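Long-range contacts in probable leucine/isoleucine/valine-binding protein (Rhodopirellula baltica, PDB 4KV7), which probably binds leucine, isoleucine, valine or a related small ligand as the extracytoplasmic receptor of an ABC transport system: residues A[18-24]-A[86-92]; A[61-65]-A[76-80]; A[107-111]-A[326-330]; A[113-119]-A[132-138]. The protein carries 1 engineered substitution. All coordinates share one frame; numbering follows the deposited sequence.

Contact 1: A[18-24]-A[86-92]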
loop_
_atom_site.group_PDB
_atom_site.type_symbol
_atom_site.label_atom_id
_atom_site.label_comp_id
_atom_site.label_asym_id
_atom_site.label_seq_id
_atom_site.Cartn_x
_atom_site.Cartn_y
_atom_site.Cartn_z
ATOM N N LEU A 18 -25.403 2.020 0.483
ATOM C CA LEU A 18 -24.251 2.203 1.364
ATOM C C LEU A 18 -23.124 2.848 0.576
ATOM O O LEU A 18 -22.475 2.193 -0.235
ATOM C CB LEU A 18 -23.797 0.860 1.944
ATOM C CG LEU A 18 -24.857 0.034 2.671
ATOM C CD1 LEU A 18 -24.255 -1.276 3.171
ATOM C CD2 LEU A 18 -25.471 0.820 3.826
ATOM N N LYS A 19 -22.901 4.139 0.813
ATOM C CA LYS A 19 -21.894 4.901 0.082
ATOM C C LYS A 19 -20.553 4.930 0.797
ATOM O O LYS A 19 -20.464 5.326 1.960
ATOM C CB LYS A 19 -22.380 6.337 -0.143
ATOM C CG LYS A 19 -23.549 6.465 -1.115
ATOM C CD LYS A 19 -24.037 7.907 -1.253
ATOM C CE LYS A 19 -24.654 8.402 0.034
ATOM N NZ LYS A 19 -25.211 9.789 -0.104
ATOM N N PHE A 20 -19.519 4.516 0.082
ATOM C CA PHE A 20 -18.155 4.604 0.575
ATOM C C PHE A 20 -17.365 5.547 -0.316
ATOM O O PHE A 20 -17.613 5.620 -1.518
ATOM C CB PHE A 20 -17.539 3.209 0.627
ATOM C CG PHE A 20 -18.221 2.327 1.620
ATOM C CD1 PHE A 20 -17.976 2.493 2.974
ATOM C CD2 PHE A 20 -19.179 1.410 1.221
ATOM C CE1 PHE A 20 -18.628 1.724 3.911
ATOM C CE2 PHE A 20 -19.841 0.633 2.157
ATOM C CZ PHE A 20 -19.569 0.792 3.506
ATOM N N GLY A 21 -16.432 6.290 0.269
ATOM C CA GLY A 21 -15.663 7.251 -0.498
ATOM C C GLY A 21 -14.205 6.872 -0.637
ATOM O O GLY A 21 -13.680 6.061 0.125
HETATM N N MSE A 22 -13.549 7.472 -1.621
HETATM C CA MSE A 22 -12.128 7.279 -1.859
HETATM C C MSE A 22 -11.602 8.510 -2.573
HETATM O O MSE A 22 -12.248 9.009 -3.494
HETATM C CB MSE A 22 -11.928 6.022 -2.716
HETATM C CG MSE A 22 -10.481 5.706 -3.124
HETATM SE SE MSE A 22 -10.317 4.239 -4.460
HETATM C CE MSE A 22 -10.797 2.779 -3.274
ATOM N N SER A 23 -10.464 9.030 -2.113
ATOM C CA SER A 23 -9.717 10.052 -2.848
ATOM C C SER A 23 -8.383 9.421 -3.175
ATOM O O SER A 23 -7.708 8.924 -2.283
ATOM C CB SER A 23 -9.513 11.299 -1.999
ATOM O OG SER A 23 -8.846 12.308 -2.738
ATOM N N THR A 24 -8.002 9.396 -4.444
ATOM C CA THR A 24 -6.834 8.620 -4.810
ATOM C C THR A 24 -6.286 8.981 -6.175
ATOM O O THR A 24 -6.898 9.721 -6.933
ATOM C CB THR A 24 -7.166 7.124 -4.751
ATOM O OG1 THR A 24 -5.957 6.393 -4.528
ATOM C CG2 THR A 24 -7.876 6.634 -6.025
ATOM N N VAL A 86 -20.447 10.038 2.951
ATOM C CA VAL A 86 -19.991 8.654 2.889
ATOM C C VAL A 86 -19.844 8.032 4.278
ATOM O O VAL A 86 -19.597 8.730 5.263
ATOM C CB VAL A 86 -18.676 8.494 2.093
ATOM C CG1 VAL A 86 -18.838 9.024 0.676
ATOM C CG2 VAL A 86 -17.501 9.177 2.801
ATOM N N LEU A 87 -20.015 6.716 4.338
ATOM C CA LEU A 87 -19.981 5.975 5.598
ATOM C C LEU A 87 -18.559 5.709 6.087
ATOM O O LEU A 87 -18.333 5.530 7.292
ATOM C CB LEU A 87 -20.738 4.653 5.447
ATOM C CG LEU A 87 -22.196 4.781 5.005
ATOM C CD1 LEU A 87 -22.794 3.413 4.711
ATOM C CD2 LEU A 87 -23.030 5.533 6.039
ATOM N N ALA A 88 -17.618 5.675 5.148
ATOM C CA ALA A 88 -16.203 5.472 5.428
ATOM C C ALA A 88 -15.431 5.898 4.191
ATOM O O ALA A 88 -15.984 5.898 3.083
ATOM C CB ALA A 88 -15.909 4.009 5.754
ATOM N N VAL A 89 -14.165 6.265 4.380
ATOM C CA VAL A 89 -13.256 6.594 3.293
ATOM C C VAL A 89 -12.257 5.450 3.255
ATOM O O VAL A 89 -11.558 5.177 4.242
ATOM C CB VAL A 89 -12.565 7.946 3.520
ATOM C CG1 VAL A 89 -11.473 8.163 2.488
ATOM C CG2 VAL A 89 -13.591 9.089 3.447
ATOM N N VAL A 90 -12.201 4.765 2.118
ATOM C CA VAL A 90 -11.536 3.468 2.046
ATOM C C VAL A 90 -10.465 3.422 0.968
ATOM O O VAL A 90 -10.669 3.844 -0.175
ATOM C CB VAL A 90 -12.551 2.315 1.822
ATOM C CG1 VAL A 90 -13.622 2.338 2.896
ATOM C CG2 VAL A 90 -13.195 2.396 0.447
ATOM N N GLY A 91 -9.296 2.918 1.348
ATOM C CA GLY A 91 -8.256 2.613 0.388
ATOM C C GLY A 91 -7.484 3.749 -0.256
ATOM O O GLY A 91 -6.799 3.509 -1.245
ATOM N N ASN A 92 -7.574 4.967 0.282
ATOM C CA ASN A 92 -6.874 6.100 -0.334
ATOM C C ASN A 92 -5.383 5.816 -0.473
ATOM O O ASN A 92 -4.757 5.329 0.466
ATOM C CB ASN A 92 -6.967 7.348 0.537
ATOM C CG ASN A 92 -8.323 8.017 0.512
ATOM O OD1 ASN A 92 -9.328 7.485 0.008
ATOM N ND2 ASN A 92 -8.360 9.218 1.080
HETATM O O HOH W 1 -7.038 4.005 -3.888
#

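Contact 2: A[61-65]-A[76-80]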
loop_
_atom_site.group_PDB
_atom_site.type_symbol
_atom_site.label_atom_id
_atom_site.label_comp_id
_atom_site.label_asym_id
_atom_site.label_seq_id
_atom_site.Cartn_x
_atom_site.Cartn_y
_atom_site.Cartn_z
ATOM N N LEU A 61 -19.209 2.911 -4.471
ATOM C CA LEU A 61 -17.955 3.597 -4.208
ATOM C C LEU A 61 -17.924 4.911 -4.966
ATOM O O LEU A 61 -18.098 4.927 -6.189
ATOM C CB LEU A 61 -16.776 2.745 -4.659
ATOM C CG LEU A 61 -15.390 3.345 -4.385
ATOM C CD1 LEU A 61 -15.080 3.359 -2.894
ATOM C CD2 LEU A 61 -14.307 2.573 -5.137
ATOM N N ILE A 62 -17.741 6.010 -4.241
ATOM C CA ILE A 62 -17.555 7.320 -4.853
ATOM C C ILE A 62 -16.060 7.598 -4.820
ATOM O O ILE A 62 -15.484 7.855 -3.755
ATOM C CB ILE A 62 -18.327 8.404 -4.098
ATOM C CG1 ILE A 62 -19.813 8.041 -4.066
ATOM C CG2 ILE A 62 -18.100 9.770 -4.743
ATOM C CD1 ILE A 62 -20.662 8.950 -3.203
ATOM N N ALA A 63 -15.415 7.471 -5.977
ATOM C CA ALA A 63 -13.965 7.581 -6.080
ATOM C C ALA A 63 -13.581 8.855 -6.815
ATOM O O ALA A 63 -13.932 9.034 -7.984
ATOM C CB ALA A 63 -13.393 6.366 -6.789
ATOM N N LEU A 64 -12.874 9.736 -6.116
ATOM C CA LEU A 64 -12.463 11.024 -6.650
ATOM C C LEU A 64 -10.955 11.003 -6.872
ATOM O O LEU A 64 -10.208 10.463 -6.058
ATOM C CB LEU A 64 -12.838 12.136 -5.672
ATOM C CG LEU A 64 -14.317 12.190 -5.270
ATOM C CD1 LEU A 64 -14.600 13.366 -4.344
ATOM C CD2 LEU A 64 -15.237 12.232 -6.486
ATOM N N ASP A 65 -10.521 11.596 -7.977
ATOM C CA ASP A 65 -9.114 11.659 -8.347
ATOM C C ASP A 65 -8.425 12.811 -7.631
ATOM O O ASP A 65 -8.890 13.944 -7.680
ATOM C CB ASP A 65 -9.026 11.870 -9.861
ATOM C CG ASP A 65 -7.604 11.804 -10.411
ATOM O OD1 ASP A 65 -6.675 11.309 -9.744
ATOM O OD2 ASP A 65 -7.445 12.244 -11.575
ATOM N N ASN A 76 -11.446 17.036 -2.143
ATOM C CA ASN A 76 -12.115 15.758 -2.356
ATOM C C ASN A 76 -12.680 15.217 -1.046
ATOM O O ASN A 76 -13.808 14.737 -1.001
ATOM C CB ASN A 76 -11.145 14.721 -2.925
ATOM C CG ASN A 76 -10.820 14.938 -4.389
ATOM O OD1 ASN A 76 -11.354 15.824 -5.033
ATOM N ND2 ASN A 76 -9.936 14.106 -4.923
HETATM N N MSE A 77 -11.887 15.298 0.021
HETATM C CA MSE A 77 -12.299 14.770 1.315
HETATM C C MSE A 77 -13.459 15.568 1.897
HETATM O O MSE A 77 -14.355 15.005 2.523
HETATM C CB MSE A 77 -11.126 14.735 2.289
HETATM C CG MSE A 77 -10.094 13.655 1.943
HETATM SE SE MSE A 77 -10.758 11.837 2.211
HETATM C CE MSE A 77 -11.166 12.032 4.137
ATOM N N HIS A 78 -13.443 16.881 1.698
ATOM C CA HIS A 78 -14.565 17.694 2.142
ATOM C C HIS A 78 -15.843 17.277 1.414
ATOM O O HIS A 78 -16.891 17.142 2.034
ATOM C CB HIS A 78 -14.273 19.185 1.965
ATOM C CG HIS A 78 -13.325 19.732 2.988
ATOM N ND1 HIS A 78 -13.612 19.731 4.337
ATOM C CD2 HIS A 78 -12.096 20.283 2.865
ATOM C CE1 HIS A 78 -12.600 20.262 5.000
ATOM N NE2 HIS A 78 -11.671 20.613 4.130
ATOM N N ARG A 79 -15.748 17.040 0.109
ATOM C CA ARG A 79 -16.922 16.630 -0.653
ATOM C C ARG A 79 -17.423 15.252 -0.223
ATOM O O ARG A 79 -18.630 15.046 -0.069
ATOM C CB ARG A 79 -16.648 16.674 -2.164
ATOM C CG ARG A 79 -16.430 18.082 -2.718
ATOM C CD ARG A 79 -16.935 18.242 -4.155
ATOM N NE ARG A 79 -16.343 17.265 -5.069
ATOM C CZ ARG A 79 -15.171 17.416 -5.678
ATOM N NH1 ARG A 79 -14.442 18.505 -5.463
ATOM N NH2 ARG A 79 -14.721 16.472 -6.495
ATOM N N LEU A 80 -16.505 14.316 -0.007
ATOM C CA LEU A 80 -16.882 12.963 0.382
ATOM C C LEU A 80 -17.571 12.942 1.743
ATOM O O LEU A 80 -18.567 12.243 1.929
ATOM C CB LEU A 80 -15.659 12.038 0.403
ATOM C CG LEU A 80 -15.055 11.732 -0.968
ATOM C CD1 LEU A 80 -13.714 11.049 -0.792
ATOM C CD2 LEU A 80 -16.004 10.873 -1.779
HETATM O O HOH W 2 -11.821 15.836 -7.771
#

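Contact 3: A[107-111]-A[326-330]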
loop_
_atom_site.group_PDB
_atom_site.type_symbol
_atom_site.label_atom_id
_atom_site.label_comp_id
_atom_site.label_asym_id
_atom_site.label_seq_id
_atom_site.Cartn_x
_atom_site.Cartn_y
_atom_site.Cartn_z
ATOM N N GLN A 107 -12.510 15.023 12.028
ATOM C CA GLN A 107 -13.468 16.048 12.427
ATOM C C GLN A 107 -14.900 15.685 12.053
ATOM O O GLN A 107 -15.839 16.127 12.704
ATOM C CB GLN A 107 -13.066 17.444 11.931
ATOM C CG GLN A 107 -12.972 17.636 10.434
ATOM C CD GLN A 107 -12.042 18.789 10.071
ATOM O OE1 GLN A 107 -11.170 19.164 10.856
ATOM N NE2 GLN A 107 -12.225 19.352 8.881
ATOM N N THR A 108 -15.060 14.846 11.035
ATOM C CA THR A 108 -16.388 14.393 10.637
ATOM C C THR A 108 -16.714 13.007 11.191
ATOM O O THR A 108 -17.774 12.451 10.894
ATOM C CB THR A 108 -16.551 14.379 9.108
ATOM O OG1 THR A 108 -15.568 13.512 8.530
ATOM C CG2 THR A 108 -16.385 15.782 8.540
ATOM N N LYS A 109 -15.800 12.468 11.996
ATOM C CA LYS A 109 -15.961 11.149 12.615
ATOM C C LYS A 109 -16.206 10.053 11.574
ATOM O O LYS A 109 -17.020 9.152 11.774
ATOM C CB LYS A 109 -17.057 11.184 13.687
ATOM C CG LYS A 109 -16.751 12.182 14.786
ATOM C CD LYS A 109 -17.754 12.099 15.921
ATOM C CE LYS A 109 -17.461 13.152 16.986
ATOM N NZ LYS A 109 -16.175 12.898 17.693
ATOM N N THR A 110 -15.487 10.149 10.464
ATOM C CA THR A 110 -15.629 9.210 9.362
ATOM C C THR A 110 -14.485 8.205 9.405
ATOM O O THR A 110 -13.323 8.603 9.345
ATOM C CB THR A 110 -15.561 9.943 8.006
ATOM O OG1 THR A 110 -16.554 10.976 7.952
ATOM C CG2 THR A 110 -15.779 8.978 6.850
ATOM N N PRO A 111 -14.792 6.898 9.486
ATOM C CA PRO A 111 -13.713 5.900 9.462
ATOM C C PRO A 111 -12.853 6.041 8.211
ATOM O O PRO A 111 -13.370 6.247 7.110
ATOM C CB PRO A 111 -14.468 4.568 9.460
ATOM C CG PRO A 111 -15.765 4.876 10.138
ATOM C CD PRO A 111 -16.113 6.285 9.721
ATOM N N ARG A 326 -21.443 5.731 10.167
ATOM C CA ARG A 326 -20.036 5.947 10.463
ATOM C C ARG A 326 -19.674 5.337 11.808
ATOM O O ARG A 326 -18.685 4.627 11.931
ATOM C CB ARG A 326 -19.717 7.438 10.461
ATOM C CG ARG A 326 -19.729 8.045 9.068
ATOM C CD ARG A 326 -19.498 9.542 9.086
ATOM N NE ARG A 326 -19.564 10.061 7.721
ATOM C CZ ARG A 326 -19.547 11.349 7.397
ATOM N NH1 ARG A 326 -19.433 12.277 8.338
ATOM N NH2 ARG A 326 -19.637 11.707 6.120
ATOM N N SER A 327 -20.498 5.591 12.819
ATOM C CA SER A 327 -20.199 5.098 14.155
ATOM C C SER A 327 -20.317 3.576 14.252
ATOM O O SER A 327 -19.476 2.925 14.868
ATOM C CB SER A 327 -21.086 5.779 15.198
ATOM O OG SER A 327 -22.452 5.477 14.987
ATOM N N SER A 328 -21.342 2.997 13.635
ATOM C CA SER A 328 -21.474 1.544 13.735
ATOM C C SER A 328 -20.430 0.812 12.882
ATOM O O SER A 328 -20.042 -0.307 13.198
ATOM C CB SER A 328 -22.902 1.068 13.440
ATOM O OG SER A 328 -23.246 1.260 12.083
ATOM N N ILE A 329 -19.948 1.447 11.817
ATOM C CA ILE A 329 -18.874 0.842 11.039
ATOM C C ILE A 329 -17.552 0.868 11.809
ATOM O O ILE A 329 -16.837 -0.128 11.844
ATOM C CB ILE A 329 -18.737 1.480 9.652
ATOM C CG1 ILE A 329 -19.911 1.027 8.777
ATOM C CG2 ILE A 329 -17.394 1.111 9.004
ATOM C CD1 ILE A 329 -19.992 1.718 7.445
ATOM N N ALA A 330 -17.253 1.992 12.450
ATOM C CA ALA A 330 -16.053 2.090 13.271
ATOM C C ALA A 330 -16.082 1.009 14.357
ATOM O O ALA A 330 -15.092 0.311 14.579
ATOM C CB ALA A 330 -15.945 3.477 13.884
#

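Contact 4: A[113-119]-A[132-138]. With FMT (formic acid), chain B.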
loop_
_atom_site.group_PDB
_atom_site.type_symbol
_atom_site.label_atom_id
_atom_site.label_comp_id
_atom_site.label_asym_id
_atom_site.label_seq_id
_atom_site.Cartn_x
_atom_site.Cartn_y
_atom_site.Cartn_z
ATOM N N PHE A 113 -10.331 3.836 6.439
ATOM C CA PHE A 113 -10.035 2.411 6.537
ATOM C C PHE A 113 -9.243 1.881 5.350
ATOM O O PHE A 113 -9.593 2.130 4.193
ATOM C CB PHE A 113 -11.332 1.595 6.680
ATOM C CG PHE A 113 -11.098 0.111 6.659
ATOM C CD1 PHE A 113 -10.361 -0.484 7.667
ATOM C CD2 PHE A 113 -11.574 -0.688 5.625
ATOM C CE1 PHE A 113 -10.097 -1.838 7.652
ATOM C CE2 PHE A 113 -11.323 -2.045 5.608
ATOM C CZ PHE A 113 -10.581 -2.624 6.619
ATOM N N GLY A 114 -8.163 1.160 5.644
ATOM C CA GLY A 114 -7.421 0.444 4.620
ATOM C C GLY A 114 -6.632 1.304 3.659
ATOM O O GLY A 114 -6.442 0.932 2.501
ATOM N N ALA A 115 -6.157 2.450 4.128
ATOM C CA ALA A 115 -5.369 3.331 3.271
ATOM C C ALA A 115 -4.110 2.636 2.734
ATOM O O ALA A 115 -3.407 1.933 3.469
ATOM C CB ALA A 115 -5.008 4.593 4.021
ATOM N N PHE A 116 -3.836 2.838 1.450
ATOM C CA PHE A 116 -2.650 2.292 0.788
ATOM C C PHE A 116 -1.461 3.185 1.137
ATOM O O PHE A 116 -1.076 4.086 0.392
ATOM C CB PHE A 116 -2.929 2.210 -0.720
ATOM C CG PHE A 116 -1.850 1.535 -1.545
ATOM C CD1 PHE A 116 -0.841 2.273 -2.140
ATOM C CD2 PHE A 116 -1.891 0.168 -1.785
ATOM C CE1 PHE A 116 0.117 1.665 -2.929
ATOM C CE2 PHE A 116 -0.923 -0.450 -2.581
ATOM C CZ PHE A 116 0.079 0.303 -3.148
ATOM N N THR A 117 -0.936 2.942 2.332
ATOM C CA THR A 117 0.217 3.662 2.864
ATOM C C THR A 117 0.620 3.007 4.170
ATOM O O THR A 117 -0.221 2.771 5.040
ATOM C CB THR A 117 -0.018 5.187 3.140
ATOM O OG1 THR A 117 0.920 5.616 4.142
ATOM C CG2 THR A 117 -1.441 5.477 3.606
ATOM N N GLY A 118 1.908 2.711 4.307
ATOM C CA GLY A 118 2.457 2.150 5.523
ATOM C C GLY A 118 3.002 3.158 6.509
ATOM O O GLY A 118 3.758 2.776 7.396
ATOM N N ALA A 119 2.614 4.423 6.377
ATOM C CA ALA A 119 3.246 5.464 7.169
ATOM C C ALA A 119 2.934 5.353 8.650
ATOM O O ALA A 119 1.816 5.015 9.062
ATOM C CB ALA A 119 2.844 6.827 6.663
ATOM N N ILE A 132 -8.058 3.124 10.700
ATOM C CA ILE A 132 -7.969 1.686 10.914
ATOM C C ILE A 132 -7.327 1.071 9.684
ATOM O O ILE A 132 -7.763 1.312 8.557
ATOM C CB ILE A 132 -9.349 1.070 11.182
ATOM C CG1 ILE A 132 -9.966 1.721 12.425
ATOM C CG2 ILE A 132 -9.243 -0.434 11.361
ATOM C CD1 ILE A 132 -11.305 1.145 12.838
ATOM N N ASN A 133 -6.265 0.306 9.911
ATOM C CA ASN A 133 -5.401 -0.181 8.846
ATOM C C ASN A 133 -5.457 -1.689 8.686
ATOM O O ASN A 133 -5.605 -2.419 9.664
ATOM C CB ASN A 133 -3.955 0.222 9.146
ATOM C CG ASN A 133 -3.812 1.708 9.370
ATOM O OD1 ASN A 133 -4.052 2.505 8.460
ATOM N ND2 ASN A 133 -3.409 2.098 10.581
ATOM N N TYR A 134 -5.327 -2.146 7.441
ATOM C CA TYR A 134 -5.055 -3.549 7.150
ATOM C C TYR A 134 -3.546 -3.849 7.178
ATOM O O TYR A 134 -3.095 -4.759 7.869
ATOM C CB TYR A 134 -5.661 -3.989 5.784
ATOM C CG TYR A 134 -4.896 -5.174 5.239
ATOM C CD1 TYR A 134 -4.991 -6.416 5.850
ATOM C CD2 TYR A 134 -4.017 -5.035 4.174
ATOM C CE1 TYR A 134 -4.234 -7.496 5.417
ATOM C CE2 TYR A 134 -3.256 -6.105 3.730
ATOM C CZ TYR A 134 -3.367 -7.334 4.356
ATOM O OH TYR A 134 -2.611 -8.418 3.947
ATOM N N ARG A 135 -2.782 -3.094 6.398
ATOM C CA ARG A 135 -1.433 -3.504 6.005
ATOM C C ARG A 135 -0.351 -3.237 7.032
ATOM O O ARG A 135 -0.432 -2.313 7.839
ATOM C CB ARG A 135 -1.034 -2.836 4.686
ATOM C CG ARG A 135 -1.110 -1.308 4.716
ATOM C CD ARG A 135 -0.004 -0.627 3.913
ATOM N NE ARG A 135 -0.145 -0.871 2.480
ATOM C CZ ARG A 135 0.785 -0.611 1.574
ATOM N NH1 ARG A 135 0.561 -0.904 0.303
ATOM N NH2 ARG A 135 1.942 -0.068 1.932
ATOM N N ALA A 136 0.697 -4.050 6.951
ATOM C CA ALA A 136 1.942 -3.810 7.662
ATOM C C ALA A 136 2.497 -2.441 7.289
ATOM O O ALA A 136 2.135 -1.855 6.260
ATOM C CB ALA A 136 2.947 -4.900 7.312
ATOM N N SER A 137 3.394 -1.942 8.126
ATOM C CA SER A 137 3.935 -0.598 8.003
ATOM C C SER A 137 5.254 -0.539 7.239
ATOM O O SER A 137 5.911 -1.562 7.023
ATOM C CB SER A 137 4.169 -0.034 9.398
ATOM O OG SER A 137 5.290 -0.688 9.971
ATOM N N TYR A 138 5.663 0.673 6.867
ATOM C CA TYR A 138 6.980 0.854 6.252
ATOM C C TYR A 138 8.093 0.497 7.239
ATOM O O TYR A 138 9.141 -0.021 6.828
ATOM C CB TYR A 138 7.198 2.271 5.692
ATOM C CG TYR A 138 6.243 2.654 4.579
ATOM C CD1 TYR A 138 5.909 1.754 3.566
ATOM C CD2 TYR A 138 5.673 3.911 4.548
ATOM C CE1 TYR A 138 5.035 2.108 2.550
ATOM C CE2 TYR A 138 4.805 4.278 3.538
ATOM C CZ TYR A 138 4.485 3.365 2.546
ATOM O OH TYR A 138 3.594 3.664 1.548
HETATM C C FMT B . 3.233 6.782 0.126
HETATM O O1 FMT B . 3.011 6.206 1.200
HETATM O O2 FMT B . 2.915 7.949 -0.139
HETATM O O HOH W 3 -4.334 -0.679 5.350
HETATM O O HOH W 4 -2.820 1.515 6.192
HETATM O O HOH W 5 -6.283 3.557 6.925
#

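Contact 1: A[18-24]-A[86-92]
Leu18 meets Leu87 methyl to methyl, CD2 to CD1 at 3.8 Å, where the two chains begin to run side by side. At Lys19 the backbone takes over: Leu87 N donates to Lys19 O at 2.8 Å in an almost straight bond (179°), while the amine continues outward to His84 O. The ring of Phe20 receives Ala88 CB at its edge, in the ring plane, 3.8 Å from CD1; Leu87 CB and Val90 CG1 approach it obliquely. Gly21 is bonded on both sides of its CA, its N to Ala88 O (2.9 Å) and its O from Val90 N (2.8 Å), and Val86 CG1 lies against it. The selenomethionine Met22 bends at chi3 (-71°), which brings CE to 3.3 Å from Val90 O. Ser23 N reaches Asn92 OD1 at 2.9 Å, arriving from above the carbonyl plane (52° out of it). Beyond, one water joins Thr24 OG1 to Gly91 O, and the hydroxyl also bonds Val93 N. The staggered N and O bonds round Gly21, with both chains running the same way, identify a parallel bridge, consistent with the central sheet of a Rossmann-like lobe in type I periplasmic binding proteins.

Contact 2: A[61-65]-A[76-80]
Leu64 and Leu80 reach toward each other tip to tip, CD1 to CG at 3.8 Å, at the centre of a beta-alpha unit: helix 70-81 returns over strand 57-65, the short axes 9.6 Å apart and nearly antiparallel at 161°. This inner side is close. Ile62 CG2 and Leu80 CD2 slide past each other at 3.8 Å, and Leu80 CD2 also rests on Ile62 O; with CG anti to its carbonyl carbon (chi1 -69°), Leu80 can serve both strand residues. The Asn76 amide lies against Leu64 CB, its ND2 3.6 Å away. The other side is looser and wet: Arg79, its chain bent at chi2 and chi3, only grazes Leu64 CD1 obliquely with NH2 and holds a water at the edge of its guanidinium. That water donates to Asn76 OD1 at 2.8 Å and weakly to Asp65 O. Asn76 ND2 gives one N-H to Asp65 O at 3.0 Å and also bonds Ser23 OG. A leucine here would probably leave Asp65 O without its amide donor, the water without its closer acceptor, and Ser23 OG short of a partner. In the Asp65 bond the acceptor lies within 1° of the amide plane, yet ND2 stands well above the carbonyl plane.

Contact 3: A[107-111]-A[326-330]
Thr110 and Pro111 bring their backbone up to the first turn of helix 326-335, Thr110 CA standing 5.6 Å from Arg326 CA and Pro111 CA 5.9 Å from Ala330 CA. The approach follows a Schellman motif: Lys109 takes a positive phi (56°) as it leaves helix 95-107, and two bonds run back into the last helical turn. On the other partner, Ala330 N bonds Arg326 O, as expected of a regular helical turn.

Arg326 carries most of the contact. Its chain is extended from CG to NE and runs past Lys109 O, which lies 3.5 Å from Arg326 CB. Thr110 OG1 then sits over one guanidinium face, 3.1 Å from Arg326 CZ and above the middle of the group. The angles to NH1 and NE are too poor for hydrogen bonds; the hydroxyl instead donates to Thr108 OG1 at 2.8 Å, and its oxygen is thus presented to the cationic face, probably a favourable electrostatic contact. Arg326 NH1 makes a weak bond to Thr108 O, bent to 132°. The stronger grips come from elsewhere: NE donates to Val86 O and NH2 to Thr81 O. Pro111 crosses the arginine at about a right angle; its CG touches Arg326 O at 3.4 Å and Ala330 CB at 4.0 Å.

The contact thus seats the start of helix 326-335 against the turn between helix 95-107 and strand 112-113. Arg326 spans from there to the end of helix 70-81 and the loop leading into strand 89-90, while Ile329 packs on Leu87.

Contact 4: A[113-119]-A[132-138]
Tyr138 and Gly118 meet beside a bound formate, probably from the crystallisation liquor, whose place near the middle of the chain is consistent with the interlobe cleft in which relatives hold their ligands. Tyr138 OH donates to formate O1 at 2.6 Å, the oxygen lying in the ring plane, and Thr95 OG1 and Tyr68 OH bond the same formate. Gly118 CA stands over the face of the Tyr138 ring, 3.6 Å from its centroid and 6° off the normal, a CH-pi contact. Tyr138 N bonds Gly118 O at 2.9 Å. With an alanine in place of Tyr138, formate would probably lose one of its three hydroxyl partners and Gly118 the ring that covers it.

Both segments leave neighbouring parallel strands of a Rossmann-like sheet: Phe113 pairs with Ile132, and Gly114 N bonds Ile132 O at 2.9 Å. Past the strand end, Phe116 centres an inverse gamma turn and Thr117 OG1 accepts from Ala119 N in an ST turn; on the other segment Ser137 is the N-cap of helix 138-151. Arg135, with CG between its backbone N and carbonyl carbon (chi1 57°) and the chain bent at chi2 and chi3, sends NH1 over the Phe116 face, 3.3 Å from CE2. This is a cation-pi pair, the planes 62° apart, and Arg135 NE is salt-bridged to Glu305. Nearby a water accepts from Ala115 N and probably donates to Asn133 OD1.

From the N terminus, strand 16-24 is joined by contact 1 to the chain at 86-92, closing a loop of 61 intervening residues. Contact 2 nests within that loop and is wired to it by backbone bonds, since strands 16-24 and 57-65 are neighbours. Contact 3 opens only after contact 1 has closed; it ties helix 326-335, from far along the chain, to the turn after helix 95-107, and meets contact 1 through Val89 with Pro111. Contact 4, nested inside the loop of contact 3, joins the ends of strands 112-113 and 131-132 and meets contact 1 through Val89 with Phe113 and Asn92 with Phe116. Contacts 1 to 3 lie on one side of the chain's centre, contact 4 near it.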